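Local atomic coordinates of uncharacterized protein (Pseudomonas aeruginosa, PDB entry 4O5P), a protein that is a type VI secretion phospholipase effector of the Tle1 family, probably hydrolysing membrane phospholipids through an alpha/beta-hydrolase-type catalytic domain. Residues N76-D81 with P87-V92; R94-S99 with Y232-S237. All blocks are in the same frame, centred on the assembly; numbering follows the deposited sequence.

Interaction 1. Residues N76-D81 with P87-V92; sequences NNDKAD and PSCSNV
P87 meets the end of the short helix 78-81 through its CA, in a bent CA-H...O contact with D81 O (CA to O 3.2 Å). The contact closes a tight connection that follows strand 62-71 in what is probably the alpha/beta-hydrolase core of this effector, before helix 91-97 starts. At S88 the grip becomes a true hydrogen bond: S88 N donates to D81 O over 2.8 Å, at 153° on the hydrogen. S88 OG packs beside D81 CB at 3.4 Å. S88 O is reached by water 1 (3.0 Å), which spends its other proton on D81 OD2 at 2.7 Å. That same OD2 accepts from N77 N (2.8 Å) out of the carboxylate plane, while D81 OD1 turns to K564 in a salt bridge, so the carboxylate is pinned at both oxygens. C89 comes next. D78 reaches it with CG anti to the backbone N (chi1 -170°), which carries OD1 to 3.4 Å from C89 SG; D78 OD2 is hydrogen-bonded to H97. S90 then begins helix 91-97 as its N-cap, OG serving A93 N and pairing with D72 OD1. Helix 78-81 is capped within its own segment by N77, whose OD1 takes the A80 N-H in a nearly straight bond of 2.9 Å.

Interaction 2. Residues R94-S99 with Y232-S237; sequences RLIHAS and YIYGFS
Helix 91-97 and the turn after it run past the end of strand 225-236 in the opposite chain direction, with L95 and Y234 CA atoms 7.9 Å apart and S99 and Y232 CA atoms 9.9 Å apart. Y234 fills the gap. L95 lies over one face of its ring, the two side chains crossing at about a right angle: L95 CD1 stands 4.3 Å from the ring centroid and 18° off the normal, a CH-pi contact, while L95 CB sits above Y234 CD2. I96 reaches the ring edge with CD1, at a looser 4.5 Å from Y234 CD2. This is helix-on-sheet packing of the alpha/beta-hydrolase kind; the strand carries G235 and ends just before S237, the two fitting a nucleophile elbow, and S237 OG is hydrogen-bonded to H379, consistent with a catalytic triad. Further along the ring edge comes S99, whose OG, beside its own backbone N (chi1 -76°), is 4.0 Å from Y234 CE2. That hydroxyl donates to L95 O over 2.7 Å, tying the turn back onto the helix. Water 2 lies in the ring plane, 2.6 Å from Y234 OH, and also approaches S99 OG, though at a distance too short to trust. M410 and A414 of helix 403-416 pack against L95 and Y234 respectively.

How the interactions relate
From the N terminus, the chain leaves strand 62-71, turns through 76-81 and, after five intervening residues, closes the small loop of interaction 1 at 87-92. Helix 91-97 begins within that segment, and its later residues open interaction 2, which closes only at 232-237 after 132 residues that include strand 111-116 and two long helices. The contacts therefore run in series, neither nested nor crossed, but share helix 91-97. They also touch: C89 O is hydrogen-bonded to R94 NE, and V92 CG2 packs on F236 N. Together they connect the turn after strand 62-71 to the helix and the helix to neighbouring strand 225-236, beside the probable nucleophile elbow.

Interaction 1. Residues N76-D81 with P87-V92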
ATOM      1  N   ASN A  76       8.670   2.070  -2.000  1.00 18.42           N
ATOM      2  CA  ASN A  76       9.704   1.145  -1.548  1.00 18.27           C
ATOM      3  C   ASN A  76      10.305   0.347  -2.697  1.00 18.11           C
ATOM      4  O   ASN A  76       9.586  -0.355  -3.426  1.00 18.69           O
ATOM      5  CB  ASN A  76       9.129   0.158  -0.534  1.00 18.48           C
ATOM      6  CG  ASN A  76       8.522   0.839   0.655  1.00 17.65           C
ATOM      7  OD1 ASN A  76       7.311   0.969   0.743  1.00 18.77           O
ATOM      8  ND2 ASN A  76       9.360   1.280   1.587  1.00 19.97           N
ATOM      9  N   ASN A  77      11.623   0.415  -2.836  1.00 20.84           N
ATOM     10  CA  ASN A  77      12.322  -0.337  -3.876  1.00 17.92           C
ATOM     11  C   ASN A  77      13.576  -0.946  -3.267  1.00 21.57           C
ATOM     12  O   ASN A  77      14.467  -0.209  -2.842  1.00 26.15           O
ATOM     13  CB  ASN A  77      12.691   0.606  -5.024  1.00 19.68           C
ATOM     14  CG  ASN A  77      13.429  -0.094  -6.140  1.00 21.03           C
ATOM     15  OD1 ASN A  77      14.597  -0.447  -5.993  1.00 24.81           O
ATOM     16  ND2 ASN A  77      12.758  -0.284  -7.274  1.00 18.40           N
ATOM     17  N   ASP A  78      13.649  -2.277  -3.221  1.00 22.80           N
ATOM     18  CA  ASP A  78      14.724  -2.958  -2.501  1.00 22.30           C
ATOM     19  C   ASP A  78      16.117  -2.607  -3.023  1.00 20.91           C
ATOM     20  O   ASP A  78      17.003  -2.280  -2.236  1.00 24.07           O
ATOM     21  CB  ASP A  78      14.522  -4.484  -2.505  1.00 21.04           C
ATOM     22  CG  ASP A  78      15.481  -5.193  -1.569  1.00 22.30           C
ATOM     23  OD1 ASP A  78      15.930  -4.563  -0.594  1.00 26.83           O
ATOM     24  OD2 ASP A  78      15.797  -6.376  -1.793  1.00 22.57           O
ATOM     25  N   LYS A  79      16.301  -2.665  -4.341  1.00 26.60           N
ATOM     26  CA  LYS A  79      17.580  -2.313  -4.969  1.00 28.04           C
ATOM     27  C   LYS A  79      18.039  -0.930  -4.513  1.00 28.78           C
ATOM     28  O   LYS A  79      19.162  -0.754  -4.031  1.00 33.15           O
ATOM     29  CB  LYS A  79      17.462  -2.313  -6.501  1.00 31.30           C
ATOM     30  CG  LYS A  79      17.104  -3.664  -7.143  1.00 34.54           C
ATOM     31  CD  LYS A  79      16.970  -3.515  -8.670  1.00 37.14           C
ATOM     32  CE  LYS A  79      16.649  -4.839  -9.357  1.00 36.18           C
ATOM     33  NZ  LYS A  79      17.644  -5.892  -9.044  1.00 29.82           N
ATOM     34  N   ALA A  80      17.157   0.051  -4.656  1.00 24.74           N
ATOM     35  CA  ALA A  80      17.475   1.430  -4.287  1.00 28.42           C
ATOM     36  C   ALA A  80      17.704   1.596  -2.779  1.00 31.49           C
ATOM     37  O   ALA A  80      18.764   2.045  -2.335  1.00 33.87           O
ATOM     38  CB  ALA A  80      16.366   2.351  -4.746  1.00 28.43           C
ATOM     39  N   ASP A  81      16.692   1.232  -2.002  1.00 28.98           N
ATOM     40  CA  ASP A  81      16.692   1.473  -0.565  1.00 31.69           C
ATOM     41  C   ASP A  81      17.762   0.718   0.237  1.00 31.89           C
ATOM     42  O   ASP A  81      18.160   1.174   1.312  1.00 31.92           O
ATOM     43  CB  ASP A  81      15.293   1.202  -0.002  1.00 26.03           C
ATOM     44  CG  ASP A  81      14.262   2.173  -0.545  1.00 28.77           C
ATOM     45  OD1 ASP A  81      14.605   3.372  -0.706  1.00 26.76           O
ATOM     46  OD2 ASP A  81      13.113   1.744  -0.823  1.00 29.19           O
ATOM     47  N   PRO A  87      20.884   1.677   4.790  1.00 38.67           N
ATOM     48  CA  PRO A  87      19.819   1.044   4.008  1.00 34.88           C
ATOM     49  C   PRO A  87      18.475   1.096   4.735  1.00 34.95           C
ATOM     50  O   PRO A  87      18.422   1.198   5.972  1.00 33.46           O
ATOM     51  CB  PRO A  87      20.306  -0.401   3.868  1.00 33.97           C
ATOM     52  CG  PRO A  87      21.101  -0.638   5.099  1.00 36.78           C
ATOM     53  CD  PRO A  87      21.771   0.680   5.416  1.00 36.81           C
ATOM     54  N   SER A  88      17.394   1.019   3.970  1.00 29.00           N
ATOM     55  CA  SER A  88      16.071   1.213   4.527  1.00 26.51           C
ATOM     56  C   SER A  88      15.064   0.239   3.913  1.00 26.07           C
ATOM     57  O   SER A  88      13.945   0.632   3.582  1.00 22.94           O
ATOM     58  CB  SER A  88      15.632   2.653   4.281  1.00 23.67           C
ATOM     59  OG  SER A  88      15.768   2.980   2.909  1.00 27.83           O
ATOM     60  N   CYS A  89      15.477  -1.019   3.754  1.00 22.25           N
ATOM     61  CA  CYS A  89      14.609  -2.087   3.258  1.00 21.36           C
ATOM     62  C   CYS A  89      13.321  -2.168   4.086  1.00 22.27           C
ATOM     63  O   CYS A  89      13.369  -2.096   5.314  1.00 19.64           O
ATOM     64  CB  CYS A  89      15.330  -3.442   3.379  1.00 21.39           C
ATOM     65  SG  CYS A  89      16.933  -3.551   2.538  1.00 36.55           S
ATOM     66  N   SER A  90      12.183  -2.354   3.419  1.00 21.31           N
ATOM     67  CA  SER A  90      10.913  -2.566   4.119  1.00 16.44           C
ATOM     68  C   SER A  90      10.857  -3.960   4.727  1.00 18.44           C
ATOM     69  O   SER A  90      11.743  -4.790   4.496  1.00 17.08           O
ATOM     70  CB  SER A  90       9.744  -2.415   3.156  1.00 16.75           C
ATOM     71  OG  SER A  90       9.634  -3.537   2.283  1.00 19.30           O
ATOM     72  N   ASN A  91       9.800  -4.240   5.483  1.00 15.10           N
ATOM     73  CA  ASN A  91       9.627  -5.584   6.000  1.00 15.66           C
ATOM     74  C   ASN A  91       9.328  -6.629   4.926  1.00 18.80           C
ATOM     75  O   ASN A  91       9.696  -7.792   5.085  1.00 18.00           O
ATOM     76  CB  ASN A  91       8.575  -5.617   7.097  1.00 14.78           C
ATOM     77  CG  ASN A  91       9.046  -4.944   8.350  1.00 16.31           C
ATOM     78  OD1 ASN A  91      10.247  -4.765   8.549  1.00 15.64           O
ATOM     79  ND2 ASN A  91       8.106  -4.564   9.210  1.00 14.43           N
ATOM     80  N   VAL A  92       8.677  -6.223   3.838  1.00 15.63           N
ATOM     81  CA  VAL A  92       8.486  -7.134   2.720  1.00 15.42           C
ATOM     82  C   VAL A  92       9.840  -7.566   2.157  1.00 16.61           C
ATOM     83  O   VAL A  92      10.079  -8.755   1.931  1.00 17.50           O
ATOM     84  CB  VAL A  92       7.594  -6.521   1.624  1.00 16.73           C
ATOM     85  CG1 VAL A  92       7.618  -7.370   0.371  1.00 16.34           C
ATOM     86  CG2 VAL A  92       6.151  -6.374   2.146  1.00 16.03           C
TER
HETATM   87  O   HOH W   1      12.039   0.530   1.325  1.00 24.54           O

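Interaction 2. Residues R94-S99 with Y232-S237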
ATOM      1  N   ARG A  94      12.725  -7.442   3.658  1.00 19.10           N
ATOM      2  CA  ARG A  94      13.391  -8.240   4.686  1.00 21.06           C
ATOM      3  C   ARG A  94      12.924  -9.696   4.662  1.00 22.56           C
ATOM      4  O   ARG A  94      13.745 -10.607   4.687  1.00 20.90           O
ATOM      5  CB  ARG A  94      13.231  -7.594   6.074  1.00 18.31           C
ATOM      6  CG  ARG A  94      14.051  -6.312   6.221  1.00 17.38           C
ATOM      7  CD  ARG A  94      13.671  -5.493   7.443  1.00 18.53           C
ATOM      8  NE  ARG A  94      14.111  -4.111   7.265  1.00 19.20           N
ATOM      9  CZ  ARG A  94      15.252  -3.615   7.745  1.00 22.65           C
ATOM     10  NH1 ARG A  94      16.063  -4.375   8.474  1.00 21.45           N
ATOM     11  NH2 ARG A  94      15.567  -2.348   7.527  1.00 21.20           N
ATOM     12  N   LEU A  95      11.616  -9.916   4.555  1.00 20.66           N
ATOM     13  CA  LEU A  95      11.063 -11.269   4.512  1.00 17.41           C
ATOM     14  C   LEU A  95      11.436 -12.032   3.240  1.00 20.47           C
ATOM     15  O   LEU A  95      11.584 -13.266   3.272  1.00 18.69           O
ATOM     16  CB  LEU A  95       9.540 -11.221   4.662  1.00 19.75           C
ATOM     17  CG  LEU A  95       9.080 -10.830   6.061  1.00 25.93           C
ATOM     18  CD1 LEU A  95       7.584 -10.560   6.073  1.00 21.77           C
ATOM     19  CD2 LEU A  95       9.463 -11.931   7.059  1.00 20.97           C
ATOM     20  N   ILE A  96      11.579 -11.296   2.133  1.00 20.10           N
ATOM     21  CA  ILE A  96      12.056 -11.885   0.885  1.00 18.71           C
ATOM     22  C   ILE A  96      13.547 -12.281   0.986  1.00 18.94           C
ATOM     23  O   ILE A  96      13.930 -13.373   0.577  1.00 19.73           O
ATOM     24  CB  ILE A  96      11.785 -10.950  -0.309  1.00 20.50           C
ATOM     25  CG1 ILE A  96      10.277 -10.893  -0.599  1.00 15.90           C
ATOM     26  CG2 ILE A  96      12.534 -11.433  -1.548  1.00 18.33           C
ATOM     27  CD1 ILE A  96       9.700 -12.239  -1.025  1.00 17.36           C
ATOM     28  N   HIS A  97      14.372 -11.402   1.549  1.00 18.72           N
ATOM     29  CA  HIS A  97      15.776 -11.702   1.793  1.00 19.24           C
ATOM     30  C   HIS A  97      15.931 -12.982   2.627  1.00 24.99           C
ATOM     31  O   HIS A  97      16.843 -13.770   2.397  1.00 22.03           O
ATOM     32  CB  HIS A  97      16.449 -10.561   2.566  1.00 21.95           C
ATOM     33  CG  HIS A  97      16.466  -9.250   1.848  1.00 23.16           C
ATOM     34  ND1 HIS A  97      16.697  -8.052   2.495  1.00 23.73           N
ATOM     35  CD2 HIS A  97      16.304  -8.944   0.540  1.00 24.51           C
ATOM     36  CE1 HIS A  97      16.676  -7.068   1.615  1.00 21.70           C
ATOM     37  NE2 HIS A  97      16.429  -7.581   0.424  1.00 22.84           N
ATOM     38  N   ALA A  98      15.044 -13.162   3.608  1.00 22.57           N
ATOM     39  CA  ALA A  98      15.078 -14.325   4.505  1.00 23.80           C
ATOM     40  C   ALA A  98      14.286 -15.519   3.982  1.00 23.65           C
ATOM     41  O   ALA A  98      14.171 -16.545   4.667  1.00 23.57           O
ATOM     42  CB  ALA A  98      14.564 -13.940   5.892  1.00 24.54           C
ATOM     43  N   SER A  99      13.719 -15.381   2.788  1.00 22.23           N
ATOM     44  CA  SER A  99      12.995 -16.483   2.163  1.00 20.66           C
ATOM     45  C   SER A  99      13.914 -17.350   1.290  1.00 19.59           C
ATOM     46  O   SER A  99      14.862 -16.861   0.674  1.00 23.41           O
ATOM     47  CB  SER A  99      11.805 -15.969   1.339  1.00 20.76           C
ATOM     48  OG  SER A  99      10.711 -15.582   2.166  1.00 17.35           O
ATOM     49  N   TYR A 232       3.041 -18.385  -0.645  1.00 18.45           N
ATOM     50  CA  TYR A 232       3.281 -17.573   0.539  1.00 18.09           C
ATOM     51  C   TYR A 232       3.480 -16.162   0.002  1.00 19.15           C
ATOM     52  O   TYR A 232       4.376 -15.922  -0.818  1.00 15.74           O
ATOM     53  CB  TYR A 232       4.508 -18.094   1.299  1.00 18.26           C
ATOM     54  CG  TYR A 232       4.459 -19.602   1.411  1.00 19.30           C
ATOM     55  CD1 TYR A 232       4.931 -20.406   0.375  1.00 19.56           C
ATOM     56  CD2 TYR A 232       3.887 -20.221   2.515  1.00 17.06           C
ATOM     57  CE1 TYR A 232       4.855 -21.777   0.446  1.00 21.94           C
ATOM     58  CE2 TYR A 232       3.807 -21.606   2.589  1.00 22.22           C
ATOM     59  CZ  TYR A 232       4.298 -22.369   1.556  1.00 20.92           C
ATOM     60  OH  TYR A 232       4.227 -23.744   1.615  1.00 24.32           O
ATOM     61  N   ILE A 233       2.610 -15.243   0.425  1.00 18.75           N
ATOM     62  CA  ILE A 233       2.499 -13.925  -0.212  1.00 17.66           C
ATOM     63  C   ILE A 233       2.614 -12.836   0.853  1.00 17.19           C
ATOM     64  O   ILE A 233       1.885 -12.876   1.838  1.00 16.78           O
ATOM     65  CB  ILE A 233       1.114 -13.748  -0.902  1.00 15.79           C
ATOM     66  CG1 ILE A 233       0.762 -14.944  -1.810  1.00 19.57           C
ATOM     67  CG2 ILE A 233       1.050 -12.434  -1.677  1.00 16.18           C
ATOM     68  CD1 ILE A 233       1.514 -15.000  -3.113  1.00 15.06           C
ATOM     69  N   TYR A 234       3.517 -11.874   0.666  1.00 14.67           N
ATOM     70  CA  TYR A 234       3.690 -10.792   1.634  1.00 13.29           C
ATOM     71  C   TYR A 234       3.443  -9.471   0.903  1.00 16.41           C
ATOM     72  O   TYR A 234       3.897  -9.303  -0.226  1.00 13.01           O
ATOM     73  CB  TYR A 234       5.115 -10.801   2.233  1.00 15.70           C
ATOM     74  CG  TYR A 234       5.576 -12.152   2.769  1.00 17.24           C
ATOM     75  CD1 TYR A 234       4.927 -12.760   3.835  1.00 20.56           C
ATOM     76  CD2 TYR A 234       6.668 -12.804   2.208  1.00 22.28           C
ATOM     77  CE1 TYR A 234       5.342 -13.991   4.322  1.00 15.71           C
ATOM     78  CE2 TYR A 234       7.099 -14.030   2.690  1.00 22.03           C
ATOM     79  CZ  TYR A 234       6.436 -14.613   3.746  1.00 17.92           C
ATOM     80  OH  TYR A 234       6.856 -15.834   4.208  1.00 15.93           O
ATOM     81  N   GLY A 235       2.727  -8.537   1.533  1.00 12.72           N
ATOM     82  CA  GLY A 235       2.502  -7.245   0.902  1.00 10.98           C
ATOM     83  C   GLY A 235       2.509  -6.115   1.919  1.00 13.67           C
ATOM     84  O   GLY A 235       2.112  -6.317   3.068  1.00 14.58           O
ATOM     85  N   PHE A 236       2.955  -4.933   1.509  1.00 12.13           N
ATOM     86  CA  PHE A 236       2.847  -3.764   2.414  1.00 14.80           C
ATOM     87  C   PHE A 236       2.260  -2.596   1.641  1.00 12.14           C
ATOM     88  O   PHE A 236       2.646  -2.364   0.490  1.00 13.80           O
ATOM     89  CB  PHE A 236       4.230  -3.450   3.036  1.00 11.81           C
ATOM     90  CG  PHE A 236       4.399  -2.048   3.604  1.00 16.85           C
ATOM     91  CD1 PHE A 236       3.406  -1.418   4.369  1.00 12.04           C
ATOM     92  CD2 PHE A 236       5.603  -1.380   3.404  1.00 15.45           C
ATOM     93  CE1 PHE A 236       3.617  -0.131   4.883  1.00 14.02           C
ATOM     94  CE2 PHE A 236       5.825  -0.104   3.926  1.00 15.94           C
ATOM     95  CZ  PHE A 236       4.834   0.522   4.658  1.00 12.65           C
ATOM     96  N   SER A 237       1.306  -1.883   2.247  1.00 13.36           N
ATOM     97  CA  SER A 237       0.790  -0.626   1.663  1.00 13.67           C
ATOM     98  C   SER A 237       0.036  -0.907   0.371  1.00 11.37           C
ATOM     99  O   SER A 237      -0.838  -1.754   0.339  1.00 12.89           O
ATOM    100  CB  SER A 237       1.926   0.369   1.413  1.00 12.65           C
ATOM    101  OG  SER A 237       1.422   1.685   1.129  1.00 14.86           O
TER
HETATM  102  O   HOH W   2       8.785 -16.915   2.873  1.00 16.78           O